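Local atomic coordinates of putative 6-phosphogluconolactonase (Neisseria gonorrhoeae, PDB entry 3LHI), a protein that probably hydrolyses 6-phosphogluconolactone to 6-phosphogluconate, the second step of the oxidative pentose phosphate pathway. Residues H188-I193 and N225-Y230; A36-S41 and P128-L133; I72-H77 and K107-L112; I100-D105 and D119-H124. One frame throughout, in Å; residues are numbered along the deposited sequence. Where two conformers were deposited one is given.

Contact 1 of 4, residues H188-I193 and N225-Y230; sequences HVFLAI and NCHVFY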
loop_
_atom_site.group_PDB
_atom_site.type_symbol
_atom_site.label_atom_id
_atom_site.label_comp_id
_atom_site.label_asym_id
_atom_site.label_seq_id
_atom_site.Cartn_x
_atom_site.Cartn_y
_atom_site.Cartn_z
ATOM N N HIS A 188 10.928 4.773 1.559
ATOM C CA HIS A 188 10.417 4.782 2.919
ATOM C C HIS A 188 9.170 3.887 2.947
ATOM O O HIS A 188 8.172 4.244 2.304
ATOM C CB HIS A 188 10.073 6.246 3.338
ATOM C CG HIS A 188 11.252 7.163 3.312
ATOM N ND1 HIS A 188 12.051 7.357 4.416
ATOM C CD2 HIS A 188 11.774 7.931 2.325
ATOM C CE1 HIS A 188 13.027 8.198 4.108
ATOM N NE2 HIS A 188 12.892 8.545 2.839
ATOM N N VAL A 189 9.220 2.799 3.716
ATOM C CA VAL A 189 8.148 1.844 3.837
ATOM C C VAL A 189 7.621 1.865 5.260
ATOM O O VAL A 189 8.368 1.687 6.228
ATOM C CB VAL A 189 8.610 0.435 3.467
ATOM C CG1 VAL A 189 7.459 -0.574 3.588
ATOM C CG2 VAL A 189 9.170 0.427 2.007
ATOM N N PHE A 190 6.325 2.041 5.371
ATOM C CA PHE A 190 5.602 2.009 6.637
ATOM C C PHE A 190 4.641 0.818 6.633
ATOM O O PHE A 190 4.128 0.451 5.583
ATOM C CB PHE A 190 4.803 3.272 6.824
ATOM C CG PHE A 190 5.613 4.506 6.985
ATOM C CD1 PHE A 190 6.095 5.213 5.873
ATOM C CD2 PHE A 190 5.913 4.971 8.230
ATOM C CE1 PHE A 190 6.884 6.353 6.057
ATOM C CE2 PHE A 190 6.644 6.089 8.405
ATOM C CZ PHE A 190 7.169 6.758 7.332
ATOM N N LEU A 191 4.380 0.232 7.797
ATOM C CA LEU A 191 3.368 -0.816 7.992
ATOM C C LEU A 191 2.474 -0.343 9.139
ATOM O O LEU A 191 2.993 -0.033 10.243
ATOM C CB LEU A 191 4.030 -2.154 8.355
ATOM C CG LEU A 191 3.045 -3.279 8.707
ATOM C CD1 LEU A 191 2.158 -3.652 7.533
ATOM C CD2 LEU A 191 3.815 -4.502 9.194
ATOM N N ALA A 192 1.175 -0.325 8.906
ATOM C CA ALA A 192 0.207 -0.019 9.936
ATOM C C ALA A 192 -0.666 -1.216 10.203
ATOM O O ALA A 192 -1.243 -1.785 9.279
ATOM C CB ALA A 192 -0.667 1.128 9.476
ATOM N N ILE A 193 -0.693 -1.643 11.467
ATOM C CA ILE A 193 -1.461 -2.802 11.903
ATOM C C ILE A 193 -2.133 -2.479 13.232
ATOM O O ILE A 193 -1.658 -1.641 13.972
ATOM C CB ILE A 193 -0.581 -4.064 11.986
ATOM C CG1 ILE A 193 0.699 -3.836 12.776
ATOM C CG2 ILE A 193 -0.360 -4.716 10.589
ATOM C CD1 ILE A 193 1.338 -5.121 13.324
ATOM N N ASN A 225 13.909 -1.349 5.688
ATOM C CA ASN A 225 13.732 -1.037 7.102
ATOM C C ASN A 225 12.320 -0.501 7.314
ATOM O O ASN A 225 12.082 0.699 7.221
ATOM C CB ASN A 225 14.729 0.026 7.528
ATOM C CG ASN A 225 14.583 0.399 9.026
ATOM O OD1 ASN A 225 14.227 -0.454 9.862
ATOM N ND2 ASN A 225 14.860 1.668 9.358
ATOM N N CYS A 226 11.382 -1.402 7.603
ATOM C CA CYS A 226 9.969 -1.030 7.747
ATOM C C CYS A 226 9.669 -0.296 9.048
ATOM O O CYS A 226 10.016 -0.785 10.145
ATOM C CB CYS A 226 9.045 -2.257 7.723
ATOM S SG CYS A 226 8.939 -3.110 6.207
ATOM N N HIS A 227 8.981 0.841 8.935
ATOM C CA HIS A 227 8.553 1.599 10.126
ATOM C C HIS A 227 7.136 1.092 10.484
ATOM O O HIS A 227 6.209 1.342 9.727
ATOM C CB HIS A 227 8.557 3.090 9.768
ATOM C CG HIS A 227 9.864 3.577 9.222
ATOM N ND1 HIS A 227 10.873 4.012 10.057
ATOM C CD2 HIS A 227 10.339 3.682 7.948
ATOM C CE1 HIS A 227 11.918 4.375 9.325
ATOM N NE2 HIS A 227 11.621 4.190 8.041
ATOM N N VAL A 228 6.990 0.378 11.614
ATOM C CA VAL A 228 5.772 -0.322 11.952
ATOM C C VAL A 228 5.014 0.478 13.034
ATOM O O VAL A 228 5.607 0.859 14.056
ATOM C CB VAL A 228 6.019 -1.777 12.416
ATOM C CG1 VAL A 228 4.659 -2.452 12.653
ATOM C CG2 VAL A 228 6.926 -2.546 11.407
ATOM N N PHE A 229 3.762 0.806 12.736
ATOM C CA PHE A 229 2.888 1.555 13.630
ATOM C C PHE A 229 1.762 0.657 14.050
ATOM O O PHE A 229 0.932 0.273 13.229
ATOM C CB PHE A 229 2.340 2.825 12.959
ATOM C CG PHE A 229 3.343 3.935 12.847
ATOM C CD1 PHE A 229 4.455 3.845 12.005
ATOM C CD2 PHE A 229 3.216 5.057 13.620
ATOM C CE1 PHE A 229 5.390 4.839 11.975
ATOM C CE2 PHE A 229 4.160 6.092 13.555
ATOM C CZ PHE A 229 5.262 5.963 12.741
ATOM N N TYR A 230 1.690 0.370 15.347
ATOM C CA TYR A 230 0.739 -0.606 15.873
ATOM C C TYR A 230 -0.118 0.039 16.928
ATOM O O TYR A 230 0.397 0.749 17.782
ATOM C CB TYR A 230 1.504 -1.759 16.522
ATOM C CG TYR A 230 0.643 -2.709 17.303
ATOM C CD1 TYR A 230 -0.202 -3.591 16.664
ATOM C CD2 TYR A 230 0.629 -2.694 18.688
ATOM C CE1 TYR A 230 -0.990 -4.457 17.359
ATOM C CE2 TYR A 230 -0.204 -3.552 19.393
ATOM C CZ TYR A 230 -1.024 -4.405 18.731
ATOM O OH TYR A 230 -1.857 -5.292 19.394
HETATM O O HOH W 1 11.801 2.252 4.963
#
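The carbonyl oxygen Leu191 O is held twice from the neighbouring strand: the N-H of Phe229 reaches it at 2.7 Å from Phe229 N, and the CA-H of Val228 adds a weaker contact with Val228 CA at 3.3 Å. Residues 188-193 and 226-230 thus run as parallel strands, with bonds from His227 N to Val189 O, Leu191 N to His227 O and Ile193 N to Phe229 O completing the set. On the side facing helix 11-33, His227 CB presses on the rim of the Phe190 ring, 3.6 Å from Phe190 CD2. His227 CD2 lies over one face of the phenyl ring, and the two rings meet obliquely, their planes 34° apart. Val189 O lies at the imidazole edge, near its plane, 3.3 Å from His227 CD2. Phe229 lies beside Phe190 and points the same way, bringing Phe229 CE1 to the phenyl edge, 3.8 Å from Phe190 CD2. Leu191, Ile193, Val228 and Tyr230 occupy the side toward helix 196-206, where Ile193 CD1 meets Tyr230 CD1 at 4.0 Å. Before the first direct bond, a water accepts from Val189 N and donates to Asn225 O. Leu191 spends both amide and carbonyl on this neighbour, while Phe190 and Ala192 turn to strand 130-133.

Contact 2 of 4, residues A36-S41 and P128-L133; sequences AVLAVS and PDVLIL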
loop_
_atom_site.group_PDB
_atom_site.type_symbol
_atom_site.label_atom_id
_atom_site.label_comp_id
_atom_site.label_asym_id
_atom_site.label_seq_id
_atom_site.Cartn_x
_atom_site.Cartn_y
_atom_site.Cartn_z
ATOM N N ALA A 36 6.994 14.053 -5.163
ATOM C CA ALA A 36 6.970 12.816 -4.374
ATOM C C ALA A 36 5.850 11.955 -4.856
ATOM O O ALA A 36 4.852 12.477 -5.381
ATOM C CB ALA A 36 6.798 13.120 -2.898
ATOM N N VAL A 37 5.996 10.651 -4.690
ATOM C CA VAL A 37 4.928 9.669 -4.963
ATOM C C VAL A 37 4.677 8.873 -3.694
ATOM O O VAL A 37 5.605 8.301 -3.102
ATOM C CB VAL A 37 5.258 8.777 -6.145
ATOM C CG1 VAL A 37 4.176 7.643 -6.305
ATOM C CG2 VAL A 37 5.406 9.617 -7.416
ATOM N N LEU A 38 3.402 8.869 -3.271
ATOM C CA LEU A 38 2.933 8.132 -2.102
ATOM C C LEU A 38 2.023 6.976 -2.585
ATOM O O LEU A 38 1.072 7.211 -3.373
ATOM C CB LEU A 38 2.044 9.089 -1.288
ATOM C CG LEU A 38 1.250 8.496 -0.114
ATOM C CD1 LEU A 38 2.234 8.032 0.977
ATOM C CD2 LEU A 38 0.227 9.460 0.457
ATOM N N ALA A 39 2.283 5.757 -2.112
ATOM C CA ALA A 39 1.399 4.618 -2.374
ATOM C C ALA A 39 0.795 4.215 -1.024
ATOM O O ALA A 39 1.500 4.059 -0.029
ATOM C CB ALA A 39 2.183 3.436 -3.017
ATOM N N VAL A 40 -0.536 4.052 -1.004
ATOM C CA VAL A 40 -1.252 3.643 0.192
ATOM C C VAL A 40 -1.999 2.326 -0.037
ATOM O O VAL A 40 -2.304 1.947 -1.162
ATOM C CB VAL A 40 -2.256 4.749 0.649
ATOM C CG1 VAL A 40 -1.494 6.076 0.920
ATOM C CG2 VAL A 40 -3.378 4.964 -0.386
ATOM N N SER A 41 -2.309 1.698 1.093
ATOM C CA SER A 41 -3.093 0.470 1.118
ATOM C C SER A 41 -4.528 0.769 1.552
ATOM O O SER A 41 -4.789 1.778 2.220
ATOM C CB SER A 41 -2.420 -0.562 2.018
ATOM O OG SER A 41 -1.131 -0.905 1.519
ATOM N N PRO A 128 7.080 4.516 -6.058
ATOM C CA PRO A 128 6.820 5.343 -4.907
ATOM C C PRO A 128 8.034 5.748 -4.123
ATOM O O PRO A 128 8.992 4.970 -4.059
ATOM C CB PRO A 128 5.845 4.525 -4.056
ATOM C CG PRO A 128 5.255 3.574 -5.040
ATOM C CD PRO A 128 6.325 3.277 -6.036
ATOM N N ASP A 129 7.992 6.942 -3.517
ATOM C CA ASP A 129 8.978 7.369 -2.540
ATOM C C ASP A 129 8.595 6.910 -1.152
ATOM O O ASP A 129 9.444 6.637 -0.301
ATOM C CB ASP A 129 9.092 8.874 -2.547
ATOM C CG ASP A 129 9.519 9.375 -3.875
ATOM O OD1 ASP A 129 10.663 8.971 -4.279
ATOM O OD2 ASP A 129 8.762 10.111 -4.540
ATOM N N VAL A 130 7.278 6.866 -0.888
ATOM C CA VAL A 130 6.736 6.514 0.440
ATOM C C VAL A 130 5.603 5.519 0.203
ATOM O O VAL A 130 4.730 5.780 -0.643
ATOM C CB VAL A 130 6.236 7.755 1.215
ATOM C CG1 VAL A 130 5.690 7.339 2.603
ATOM C CG2 VAL A 130 7.357 8.806 1.358
ATOM N N LEU A 131 5.630 4.412 0.917
ATOM C CA LEU A 131 4.617 3.347 0.800
ATOM C C LEU A 131 4.082 3.047 2.185
ATOM O O LEU A 131 4.857 2.887 3.131
ATOM C CB LEU A 131 5.281 2.096 0.213
ATOM C CG LEU A 131 4.523 0.783 0.316
ATOM C CD1 LEU A 131 3.189 0.792 -0.496
ATOM C CD2 LEU A 131 5.434 -0.366 -0.186
ATOM N N ILE A 132 2.758 2.984 2.331
ATOM C CA ILE A 132 2.159 2.448 3.557
ATOM C C ILE A 132 1.445 1.137 3.206
ATOM O O ILE A 132 0.529 1.082 2.371
ATOM C CB ILE A 132 1.201 3.405 4.313
ATOM C CG1 ILE A 132 1.849 4.760 4.608
ATOM C CG2 ILE A 132 0.724 2.732 5.630
ATOM C CD1 ILE A 132 1.807 5.713 3.468
ATOM N N LEU A 133 1.945 0.091 3.855
ATOM C CA LEU A 133 1.423 -1.259 3.793
ATOM C C LEU A 133 0.459 -1.542 4.933
ATOM O O LEU A 133 0.484 -0.854 5.969
ATOM C CB LEU A 133 2.581 -2.253 3.867
ATOM C CG LEU A 133 3.525 -2.300 2.663
ATOM C CD1 LEU A 133 4.688 -3.231 2.937
ATOM C CD2 LEU A 133 2.751 -2.707 1.419
#
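The flat carboxylate of Asp129 meets Val37 through OD2, on the anti side of that oxygen and 17° out of the group's plane, with Val37 N 2.8 Å from Asp129 OD2. A chi1 of -60° sets CG beside the backbone N, and from there OD2 reaches Val37; the other oxygen, OD1, forms a salt bridge with Lys33. The same residue interrupts the pairing of the backbones. With helix-like torsions at Asp129, two successive amides converge on one acceptor: Val37 O lies 2.8 Å from Asp129 N and 3.1 Å from Val130 N. Regular parallel pairing follows, Ala39 N donating to Val130 O and Ile132 N to Ala39 O. At the far end the Ser41 hydroxyl donates to a lone pair of Ile132 O in the carbonyl plane, Ser41 OG and Ile132 O being 2.7 Å apart.

On the side covered by helix 11-33, Leu38 turns its CD1 across to Val130, 3.9 Å from Val130 CG1, and to the tip of Ile132. On the other side the small Ala39 receives two neighbours: Pro128 CG approaches Ala39 CB at 3.7 Å, and Leu131 CD1 touches the same methyl at 3.8 Å. These are adjoining central strands in the parallel part of a mixed, Rossmann-like sheet. Asp129 OD2 satisfies Val37 N at one end and Ser41 OG adds a bond to the buried Ile132 O at the other, so that polar side chains flank the apolar packing round Leu38 and Ala39.

Contact 3 of 4, residues I72-H77 and K107-L112; sequences IVPTNH and KTETEL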
loop_
_atom_site.group_PDB
_atom_site.type_symbol
_atom_site.label_atom_id
_atom_site.label_comp_id
_atom_site.label_asym_id
_atom_site.label_seq_id
_atom_site.Cartn_x
_atom_site.Cartn_y
_atom_site.Cartn_z
ATOM N N ILE A 72 -9.802 -5.546 -8.807
ATOM C CA ILE A 72 -10.166 -5.313 -10.206
ATOM C C ILE A 72 -11.686 -5.343 -10.293
ATOM O O ILE A 72 -12.302 -6.365 -10.592
ATOM C CB ILE A 72 -9.476 -6.288 -11.171
ATOM C CG1 ILE A 72 -7.945 -6.187 -11.004
ATOM C CG2 ILE A 72 -9.908 -5.967 -12.573
ATOM C CD1 ILE A 72 -7.126 -7.143 -11.904
ATOM N N VAL A 73 -12.233 -4.195 -9.946
ATOM C CA VAL A 73 -13.661 -3.861 -9.924
ATOM C C VAL A 73 -13.769 -2.429 -10.364
ATOM O O VAL A 73 -12.808 -1.671 -10.291
ATOM C CB VAL A 73 -14.279 -4.027 -8.500
ATOM C CG1 VAL A 73 -14.252 -5.506 -8.028
ATOM C CG2 VAL A 73 -13.679 -3.080 -7.475
ATOM N N PRO A 74 -14.959 -2.006 -10.845
ATOM C CA PRO A 74 -15.078 -0.617 -11.243
ATOM C C PRO A 74 -14.751 0.347 -10.090
ATOM O O PRO A 74 -14.939 0.002 -8.932
ATOM C CB PRO A 74 -16.536 -0.500 -11.655
ATOM C CG PRO A 74 -16.851 -1.885 -12.133
ATOM C CD PRO A 74 -16.147 -2.805 -11.186
ATOM N N THR A 75 -14.319 1.546 -10.423
ATOM C CA THR A 75 -13.902 2.454 -9.385
ATOM C C THR A 75 -15.038 3.025 -8.525
ATOM O O THR A 75 -14.776 3.610 -7.469
ATOM C CB THR A 75 -13.010 3.549 -9.955
ATOM O OG1 THR A 75 -13.748 4.357 -10.870
ATOM C CG2 THR A 75 -11.720 3.004 -10.562
ATOM N N ASN A 76 -16.284 2.808 -8.932
ATOM C CA ASN A 76 -17.445 3.145 -8.110
ATOM C C ASN A 76 -18.010 1.959 -7.345
ATOM O O ASN A 76 -19.058 2.092 -6.730
ATOM C CB ASN A 76 -18.518 3.833 -8.957
ATOM C CG ASN A 76 -19.122 2.957 -9.997
ATOM O OD1 ASN A 76 -18.558 1.944 -10.409
ATOM N ND2 ASN A 76 -20.290 3.388 -10.507
ATOM N N HIS A 77 -17.315 0.805 -7.348
ATOM C CA HIS A 77 -17.727 -0.406 -6.639
ATOM C C HIS A 77 -17.423 -0.292 -5.152
ATOM O O HIS A 77 -16.416 0.338 -4.756
ATOM C CB HIS A 77 -16.989 -1.599 -7.238
ATOM C CG HIS A 77 -17.436 -2.950 -6.795
ATOM N ND1 HIS A 77 -17.133 -3.499 -5.562
ATOM C CD2 HIS A 77 -18.187 -3.878 -7.450
ATOM C CE1 HIS A 77 -17.647 -4.725 -5.502
ATOM N NE2 HIS A 77 -18.266 -4.984 -6.646
ATOM N N LYS A 107 -15.029 2.258 -16.567
ATOM C CA LYS A 107 -15.106 0.898 -17.036
ATOM C C LYS A 107 -15.943 0.030 -16.121
ATOM O O LYS A 107 -15.765 0.044 -14.907
ATOM C CB LYS A 107 -13.698 0.315 -17.168
ATOM C CG LYS A 107 -12.805 1.082 -18.113
ATOM C CD LYS A 107 -13.282 1.014 -19.572
ATOM C CE LYS A 107 -12.252 1.643 -20.494
ATOM N NZ LYS A 107 -12.824 1.973 -21.790
ATOM N N THR A 108 -16.871 -0.726 -16.693
ATOM C CA THR A 108 -17.741 -1.583 -15.919
ATOM C C THR A 108 -17.108 -2.989 -15.808
ATOM O O THR A 108 -16.062 -3.228 -16.418
ATOM C CB THR A 108 -19.146 -1.582 -16.554
ATOM O OG1 THR A 108 -19.096 -2.206 -17.840
ATOM C CG2 THR A 108 -19.639 -0.123 -16.749
ATOM N N GLU A 109 -17.679 -3.899 -15.006
ATOM C CA GLU A 109 -17.078 -5.213 -14.734
ATOM C C GLU A 109 -16.722 -5.992 -15.977
ATOM O O GLU A 109 -15.675 -6.621 -16.040
ATOM C CB GLU A 109 -17.947 -6.175 -13.893
ATOM C CG GLU A 109 -18.065 -5.856 -12.435
ATOM C CD GLU A 109 -19.134 -4.831 -12.110
ATOM O OE1 GLU A 109 -19.720 -4.187 -13.081
ATOM O OE2 GLU A 109 -19.374 -4.701 -10.862
ATOM N N THR A 110 -17.610 -5.996 -16.968
ATOM C CA THR A 110 -17.304 -6.774 -18.193
ATOM C C THR A 110 -16.265 -6.135 -19.090
ATOM O O THR A 110 -15.826 -6.762 -20.042
ATOM C CB THR A 110 -18.565 -7.109 -19.004
ATOM O OG1 THR A 110 -19.186 -5.904 -19.453
ATOM C CG2 THR A 110 -19.535 -7.940 -18.126
ATOM N N GLU A 111 -15.852 -4.893 -18.783
ATOM C CA GLU A 111 -14.800 -4.211 -19.501
ATOM C C GLU A 111 -13.434 -4.325 -18.845
ATOM O O GLU A 111 -12.466 -3.793 -19.367
ATOM C CB GLU A 111 -15.119 -2.746 -19.681
ATOM C CG GLU A 111 -16.417 -2.527 -20.486
ATOM C CD GLU A 111 -16.850 -1.051 -20.606
ATOM O OE1 GLU A 111 -16.908 -0.302 -19.600
ATOM O OE2 GLU A 111 -17.144 -0.614 -21.717
ATOM N N LEU A 112 -13.353 -5.011 -17.709
ATOM C CA LEU A 112 -12.143 -5.042 -16.922
ATOM C C LEU A 112 -11.623 -6.459 -17.048
ATOM O O LEU A 112 -12.243 -7.425 -16.552
ATOM C CB LEU A 112 -12.433 -4.691 -15.457
ATOM C CG LEU A 112 -12.748 -3.215 -15.207
ATOM C CD1 LEU A 112 -13.233 -3.039 -13.729
ATOM C CD2 LEU A 112 -11.580 -2.281 -15.540
HETATM O O HOH W 2 -14.077 1.709 -13.398
HETATM O O HOH W 3 -18.257 -7.020 -8.997
#
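Pro74 to His77 make a type I turn, closed by His77 N on Pro74 O, and the proline at its head sits against Lys107-Glu109, where the chain enters the short 3-10 segment 109-111. The pyrrolidine ring is the centre of the contact. Its CB rests on the carbonyl of the facing loop, 3.4 Å from Lys107 O, while Pro74 CD meets Glu109 CD at 3.7 Å and Glu109 CG at 3.8 Å. The glutamate chain is bent at chi2 (84°), which folds CD back over the proline, and the two side chains cross at about a right angle. Leu112 approaches from the other end of its segment: Leu112 CD1 reaches the peptide link before the proline, 3.5 Å from Pro74 N, and Leu112 CB touches Ile72 CG2 at 4.0 Å.

Polar traffic between the loops goes by water. One molecule accepts from Thr75 N and donates to Lys107 O, the latter 2.8 Å away. A second donates to Glu109 OE2 and takes a weak bond from His77 NE2; the imidazole's ND1 is bonded to Asp79 N. Glu109 OE2 also lies at the edge of the His77 ring, whose plane is 73° from that of the carboxylate. Within its own segment Glu111 OE1 accepts from Thr108 N at 2.9 Å, tying Thr108, just ahead of the 3-10 segment, to Glu111 within it. The chemistry thus combines a proline ring packed on a peptide carbonyl and a glutamate side chain with solvent-mediated polar links, as suits two loops meeting at the margin of the molecule.

Contact 4 of 4, residues I100-D105 and D119-H124; sequences IPMVED and DYALKH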
loop_
_atom_site.group_PDB
_atom_site.type_symbol
_atom_site.label_atom_id
_atom_site.label_comp_id
_atom_site.label_asym_id
_atom_site.label_seq_id
_atom_site.Cartn_x
_atom_site.Cartn_y
_atom_site.Cartn_z
ATOM N N ILE A 100 -2.652 8.743 -9.444
ATOM C CA ILE A 100 -2.032 7.834 -10.411
ATOM C C ILE A 100 -2.869 6.535 -10.388
ATOM O O ILE A 100 -2.906 5.808 -9.403
ATOM C CB ILE A 100 -0.552 7.537 -10.040
ATOM C CG1 ILE A 100 0.283 8.829 -9.935
ATOM C CG2 ILE A 100 0.033 6.531 -11.061
ATOM C CD1 ILE A 100 1.616 8.634 -9.227
ATOM N N PRO A 101 -3.642 6.284 -11.460
ATOM C CA PRO A 101 -4.652 5.227 -11.418
ATOM C C PRO A 101 -4.107 3.835 -11.526
ATOM O O PRO A 101 -3.055 3.599 -12.182
ATOM C CB PRO A 101 -5.524 5.544 -12.607
ATOM C CG PRO A 101 -4.550 6.114 -13.598
ATOM C CD PRO A 101 -3.672 7.022 -12.753
HETATM N N MSE A 102 -4.856 2.910 -10.941
HETATM C CA MSE A 102 -4.626 1.484 -11.032
HETATM C C MSE A 102 -5.688 0.763 -11.901
HETATM O O MSE A 102 -5.388 -0.210 -12.584
HETATM C CB MSE A 102 -4.602 0.891 -9.623
HETATM C CG MSE A 102 -3.381 1.257 -8.766
HETATM SE SE MSE A 102 -1.815 0.194 -9.263
HETATM C CE MSE A 102 -1.956 -1.209 -7.852
ATOM N N VAL A 103 -6.929 1.241 -11.815
ATOM C CA VAL A 103 -8.090 0.819 -12.627
ATOM C C VAL A 103 -8.655 2.081 -13.256
ATOM O O VAL A 103 -8.793 3.142 -12.599
ATOM C CB VAL A 103 -9.176 0.114 -11.732
ATOM C CG1 VAL A 103 -10.455 -0.168 -12.511
ATOM C CG2 VAL A 103 -8.628 -1.212 -11.234
ATOM N N GLU A 104 -9.007 1.989 -14.547
ATOM C CA GLU A 104 -9.528 3.123 -15.293
ATOM C C GLU A 104 -10.953 3.455 -14.880
ATOM O O GLU A 104 -11.797 2.555 -14.830
ATOM C CB GLU A 104 -9.470 2.770 -16.797
ATOM C CG GLU A 104 -9.685 3.951 -17.706
ATOM C CD GLU A 104 -9.415 3.656 -19.176
ATOM O OE1 GLU A 104 -9.138 2.487 -19.507
ATOM O OE2 GLU A 104 -9.486 4.636 -19.946
ATOM N N ASP A 105 -11.222 4.730 -14.633
ATOM C CA ASP A 105 -12.582 5.197 -14.354
ATOM C C ASP A 105 -13.497 4.962 -15.559
ATOM O O ASP A 105 -13.055 5.080 -16.710
ATOM C CB ASP A 105 -12.598 6.689 -14.030
ATOM C CG ASP A 105 -11.942 7.038 -12.713
ATOM O OD1 ASP A 105 -11.994 6.197 -11.773
ATOM O OD2 ASP A 105 -11.430 8.173 -12.640
ATOM N N ASP A 119 -1.705 -3.921 -17.780
ATOM C CA ASP A 119 -1.006 -3.141 -18.779
ATOM C C ASP A 119 -1.281 -1.645 -18.661
ATOM O O ASP A 119 -0.352 -0.836 -18.735
ATOM C CB ASP A 119 -1.258 -3.714 -20.168
ATOM C CG ASP A 119 -0.428 -5.013 -20.408
ATOM O OD1 ASP A 119 0.496 -5.426 -19.577
ATOM O OD2 ASP A 119 -0.714 -5.619 -21.436
ATOM N N TYR A 120 -2.544 -1.279 -18.415
ATOM C CA TYR A 120 -2.947 0.119 -18.206
ATOM C C TYR A 120 -2.237 0.660 -16.967
ATOM O O TYR A 120 -1.647 1.732 -17.017
ATOM C CB TYR A 120 -4.482 0.220 -18.057
ATOM C CG TYR A 120 -5.031 1.542 -17.576
ATOM C CD1 TYR A 120 -5.201 1.787 -16.207
ATOM C CD2 TYR A 120 -5.390 2.523 -18.465
ATOM C CE1 TYR A 120 -5.704 2.997 -15.745
ATOM C CE2 TYR A 120 -5.885 3.732 -18.027
ATOM C CZ TYR A 120 -6.023 3.968 -16.645
ATOM O OH TYR A 120 -6.538 5.163 -16.178
ATOM N N ALA A 121 -2.287 -0.091 -15.881
ATOM C CA ALA A 121 -1.663 0.364 -14.622
ATOM C C ALA A 121 -0.130 0.563 -14.775
ATOM O O ALA A 121 0.428 1.560 -14.291
ATOM C CB ALA A 121 -1.999 -0.570 -13.494
ATOM N N LEU A 122 0.507 -0.355 -15.513
ATOM C CA LEU A 122 1.962 -0.265 -15.747
ATOM C C LEU A 122 2.337 0.974 -16.515
ATOM O O LEU A 122 3.410 1.529 -16.304
ATOM C CB LEU A 122 2.487 -1.529 -16.441
ATOM C CG LEU A 122 2.648 -2.805 -15.588
ATOM C CD1 LEU A 122 2.821 -4.057 -16.487
ATOM C CD2 LEU A 122 3.734 -2.677 -14.515
ATOM N N LYS A 123 1.478 1.409 -17.440
ATOM C CA LYS A 123 1.691 2.631 -18.200
ATOM C C LYS A 123 1.666 3.903 -17.349
ATOM O O LYS A 123 2.250 4.901 -17.756
ATOM C CB LYS A 123 0.718 2.764 -19.364
ATOM C CG LYS A 123 1.028 1.789 -20.484
ATOM C CD LYS A 123 -0.066 1.903 -21.564
ATOM C CE LYS A 123 0.207 0.987 -22.778
ATOM N NZ LYS A 123 0.759 -0.394 -22.504
ATOM N N HIS A 124 0.952 3.883 -16.199
ATOM C CA HIS A 124 0.852 5.053 -15.341
ATOM C C HIS A 124 1.792 4.997 -14.130
ATOM O O HIS A 124 2.046 6.000 -13.463
ATOM C CB HIS A 124 -0.590 5.166 -14.856
ATOM C CG HIS A 124 -1.562 5.469 -15.939
ATOM N ND1 HIS A 124 -1.990 6.748 -16.208
ATOM C CD2 HIS A 124 -2.155 4.669 -16.855
ATOM C CE1 HIS A 124 -2.816 6.726 -17.245
ATOM N NE2 HIS A 124 -2.955 5.471 -17.634
HETATM O O HOH W 4 -0.533 2.631 -11.903
HETATM O O HOH W 5 -9.004 6.599 -14.773
#
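A loop packs here against one side of a helix: Pro101, Met102 and Glu104, in the connection that leaves strand 98-99, lie on Tyr120, Ala121 and His124 of helix 114-124. The tyrosine ring is sandwiched. Glu104 CB sits over one face in a CH-pi contact, 3.9 Å from the Tyr120 ring centroid, and the extended glutamate continues across so that its carboxylate is only 12° from parallel with the ring. Against the opposite face stands NE2 of His124, one helical turn on and 3.4 Å above the Tyr120 plane. In Tyr120 a chi1 of 169° sets CG anti to the backbone N, on a CB that already points at the loop.

Pro101 fills the angle between the two aromatic groups. Its CG touches the hydroxyl, 3.4 Å from Tyr120 OH, and also lies over the imidazole face, 3.7 Å from His124 ND1. Nearer the core, Ala121 CB approaches Met102 O, a selenomethionine carbonyl that is buried without a polar partner, at 3.5 Å. Ile100 CG2 closes on His124 O at 3.2 Å. Water supplies the polar bridges: one molecule donates to both Pro101 O and Ala121 O, another joins Asp105 N to Tyr120 OH. Strand 98-99, this loop, helix 114-124 and the parallel strand 130-133 compose a beta-alpha-beta crossover, the connection that passes over two intervening strands in Rossmann-like sheets.

Contacts 1 and 2 are core pairings of one sheet and join directly, because strands 130-133 and 188-194 are themselves neighbours: the Phe190 backbone hydrogen-bonds to those of Leu131 and Leu133. Contacts 3 and 4 lie toward the surface and share the chain between strand 98-99 and helix 114-124; they meet where Thr75 OG1 and Asp105 OD1 come together and where Val103 packs on Leu112. Val37 touching Ile100 connects contact 2 to contact 4, whereas contacts 1 and 3 sit on opposite sides of the chain's centre, their centres about 31 Å apart. Direct amide-to-carbonyl bonds dominate in the sheet; where loops meet each other or helix 114-124, proline packing and bridging water take their place.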